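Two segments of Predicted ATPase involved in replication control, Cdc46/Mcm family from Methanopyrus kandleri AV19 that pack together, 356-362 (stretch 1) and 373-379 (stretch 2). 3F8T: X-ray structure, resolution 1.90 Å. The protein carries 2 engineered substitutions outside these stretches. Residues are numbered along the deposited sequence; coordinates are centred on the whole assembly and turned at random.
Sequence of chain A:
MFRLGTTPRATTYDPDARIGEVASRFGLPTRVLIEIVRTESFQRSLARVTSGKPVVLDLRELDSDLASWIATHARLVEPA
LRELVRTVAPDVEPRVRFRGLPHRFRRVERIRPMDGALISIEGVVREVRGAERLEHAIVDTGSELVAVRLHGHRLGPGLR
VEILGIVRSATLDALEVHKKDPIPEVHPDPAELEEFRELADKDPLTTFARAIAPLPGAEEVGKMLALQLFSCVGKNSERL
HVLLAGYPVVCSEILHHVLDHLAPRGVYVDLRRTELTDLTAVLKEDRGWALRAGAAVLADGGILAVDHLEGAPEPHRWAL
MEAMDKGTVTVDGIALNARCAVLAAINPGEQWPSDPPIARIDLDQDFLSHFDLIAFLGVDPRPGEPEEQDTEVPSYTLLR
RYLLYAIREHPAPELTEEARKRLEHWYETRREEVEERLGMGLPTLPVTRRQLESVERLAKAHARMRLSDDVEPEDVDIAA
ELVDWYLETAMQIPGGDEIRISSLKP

Stretch 1 356-362: PPIARID
Stretch 2 373-379: LIAFLGV

The contact between the two stretches contains no hydrogen bond across it; it is organised around a single aromatic ring, that of Phe376, with a proline laid over one face. Pro357 CB lies 4.0 Å from the centroid of the Phe376 ring (atoms CG, CD1, CD2, CE1, CE2 and CZ), 25° off the ring normal, in a CH-pi interaction, and Pro357 CB approaches Phe376 CD2 to 3.7 Å. The proline ring, with its C-gamma exo pucker, offers a compact set of C-H groups to the pi face without a flexible side chain to order.

Stretch 1 is a short, tightly wound segment. Pro356 is extended (phi/psi -61/152), and residues 357-360 then adopt helical phi/psi, from -49/-38 at Pro357 to -81/-11 at Arg360, before Ile361 opens out at -79/114. Backbone hydrogen bonds run along it: Ala359 N to Pro356 O at 2.9 Å, Arg360 N to Pro357 O at 3.2 Å and Ile361 N to Ile358 O at 3.3 Å. In this segment the CA-to-CB bonds of Pro357 and Ile361 point toward stretch 2, that of Ile358 sideways and that of Ala359 away.

Stretch 2 begins as a strand, 373-376, whose alternation directs Ile374 and Phe376 toward stretch 1, while Leu373 and Ala375 make no contact with it. A type II turn follows from Phe376 to Val379, closed by Val379 N to Phe376 O at 3.2 Å; Gly378, at phi/psi 77/-9, occupies the position where positive phi favours glycine. The nearest CA atoms across the stretches are those of Pro357 and Phe376, 7.4 Å apart, a spacing filled by their side chains.

Phe376 adopts chi1 -60° (m) and chi2 95°. Besides the proline, Ile361 CD1 and Ile358 N approach its ring obliquely, Ile361 CD1 reaching Phe376 CE2 at 3.6 Å and Ile358 N standing 3.9 Å from Phe376 CE2; the side chains of Ile358 and Phe376 meet at CB and CZ, 3.9 Å apart. Ile361 is m,t (chi1 -60°, chi2 173°), and its CD1 also lies 4.1 Å from Ile374 CG2. Ile358 is t,t (-162°, 161°), bringing its CD1 within 3.8 Å of CD1 of Ile374, itself m,t (-50°, 180°). The trans chi2 angles carry the isoleucine CD1 methyls away from the backbone, where they pack without polar groups to satisfy.

Together the stretches bury 233 Å², of which Phe376 contributes 75 Å² and Pro357, Ile374, Ile361 and Ile358 between 30 and 38 Å² each. Val379 adds a marginal contact through its backbone, its O lying 4.4 Å from Pro357 CG, while its CA-to-CB bond points away.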

# COMPACT_ATOMS: atom_id res chain seq x y z
N PRO A 356 30.21 -13.55 17.74
CA PRO A 356 28.86 -13.15 18.15
C PRO A 356 27.88 -13.25 16.96
O PRO A 356 28.32 -13.12 15.82
CB PRO A 356 29.04 -11.69 18.57
CG PRO A 356 30.27 -11.23 17.87
CD PRO A 356 31.16 -12.43 17.86
N PRO A 357 26.58 -13.50 17.23
CA PRO A 357 25.62 -13.72 16.13
C PRO A 357 25.66 -12.70 14.99
O PRO A 357 25.52 -13.09 13.83
CB PRO A 357 24.27 -13.71 16.84
CG PRO A 357 24.58 -14.21 18.19
CD PRO A 357 25.91 -13.60 18.53
N ILE A 358 25.86 -11.42 15.30
CA ILE A 358 25.86 -10.40 14.26
C ILE A 358 27.10 -10.48 13.35
O ILE A 358 27.05 -10.11 12.18
CB ILE A 358 25.65 -8.97 14.81
CG1 ILE A 358 25.23 -8.03 13.68
CG2 ILE A 358 26.89 -8.48 15.59
CD1 ILE A 358 24.58 -6.75 14.14
N ALA A 359 28.21 -10.98 13.91
CA ALA A 359 29.44 -11.15 13.13
C ALA A 359 29.29 -12.22 12.05
O ALA A 359 30.02 -12.21 11.06
CB ALA A 359 30.62 -11.47 14.06
N ARG A 360 28.34 -13.14 12.24
CA ARG A 360 28.09 -14.22 11.28
C ARG A 360 27.25 -13.81 10.07
O ARG A 360 27.14 -14.57 9.11
CB ARG A 360 27.44 -15.42 11.98
CG ARG A 360 28.33 -16.13 13.00
CD ARG A 360 27.56 -17.22 13.74
NE ARG A 360 26.25 -16.75 14.21
CZ ARG A 360 25.08 -17.31 13.89
NH1 ARG A 360 25.04 -18.40 13.12
NH2 ARG A 360 23.95 -16.79 14.36
N ILE A 361 26.65 -12.63 10.14
CA ILE A 361 25.88 -12.08 9.02
C ILE A 361 26.84 -11.51 7.98
O ILE A 361 27.53 -10.53 8.25
CB ILE A 361 24.92 -10.97 9.50
CG1 ILE A 361 23.92 -11.53 10.52
CG2 ILE A 361 24.19 -10.34 8.31
CD1 ILE A 361 23.06 -10.48 11.16
N ASP A 362 26.88 -12.11 6.80
CA ASP A 362 27.70 -11.56 5.72
C ASP A 362 26.92 -10.50 4.91
O ASP A 362 26.26 -10.79 3.92
CB ASP A 362 28.37 -12.65 4.85
CG ASP A 362 27.47 -13.18 3.74
OD1 ASP A 362 26.37 -13.69 4.05
OD2 ASP A 362 27.87 -13.10 2.56
N LEU A 373 15.85 -3.48 13.45
CA LEU A 373 15.98 -4.64 14.32
C LEU A 373 16.49 -5.82 13.54
O LEU A 373 16.10 -6.03 12.39
CB LEU A 373 14.62 -5.02 14.92
CG LEU A 373 13.88 -4.00 15.78
CD1 LEU A 373 12.39 -4.27 15.80
CD2 LEU A 373 14.46 -3.97 17.18
N ILE A 374 17.35 -6.62 14.17
CA ILE A 374 17.69 -7.92 13.63
C ILE A 374 17.17 -8.96 14.60
O ILE A 374 17.46 -8.91 15.79
CB ILE A 374 19.21 -8.11 13.39
CG1 ILE A 374 19.78 -6.93 12.60
CG2 ILE A 374 19.44 -9.49 12.72
CD1 ILE A 374 21.29 -7.00 12.30
N ALA A 375 16.37 -9.88 14.08
CA ALA A 375 15.78 -10.95 14.88
C ALA A 375 16.55 -12.25 14.64
O ALA A 375 16.41 -12.90 13.59
CB ALA A 375 14.31 -11.10 14.52
N PHE A 376 17.41 -12.58 15.60
CA PHE A 376 18.23 -13.79 15.54
C PHE A 376 17.40 -14.94 16.06
O PHE A 376 17.16 -15.05 17.26
CB PHE A 376 19.51 -13.63 16.37
CG PHE A 376 20.39 -12.50 15.93
CD1 PHE A 376 20.31 -11.25 16.54
CD2 PHE A 376 21.30 -12.68 14.89
CE1 PHE A 376 21.11 -10.20 16.12
CE2 PHE A 376 22.10 -11.65 14.47
CZ PHE A 376 22.01 -10.40 15.08
N LEU A 377 16.94 -15.79 15.15
CA LEU A 377 16.09 -16.92 15.52
C LEU A 377 16.94 -17.98 16.24
O LEU A 377 18.13 -18.11 15.96
CB LEU A 377 15.40 -17.52 14.29
CG LEU A 377 14.71 -16.60 13.28
CD1 LEU A 377 13.88 -17.43 12.32
CD2 LEU A 377 13.84 -15.56 13.97
N GLY A 378 16.33 -18.71 17.17
CA GLY A 378 17.08 -19.68 17.99
C GLY A 378 17.88 -19.00 19.09
O GLY A 378 18.45 -19.66 19.97
N VAL A 379 17.93 -17.66 19.02
CA VAL A 379 18.50 -16.77 20.04
C VAL A 379 20.03 -16.73 19.99
O VAL A 379 20.61 -15.83 19.37
CB VAL A 379 17.96 -17.06 21.48
CG1 VAL A 379 18.83 -16.42 22.55
CG2 VAL A 379 16.51 -16.58 21.61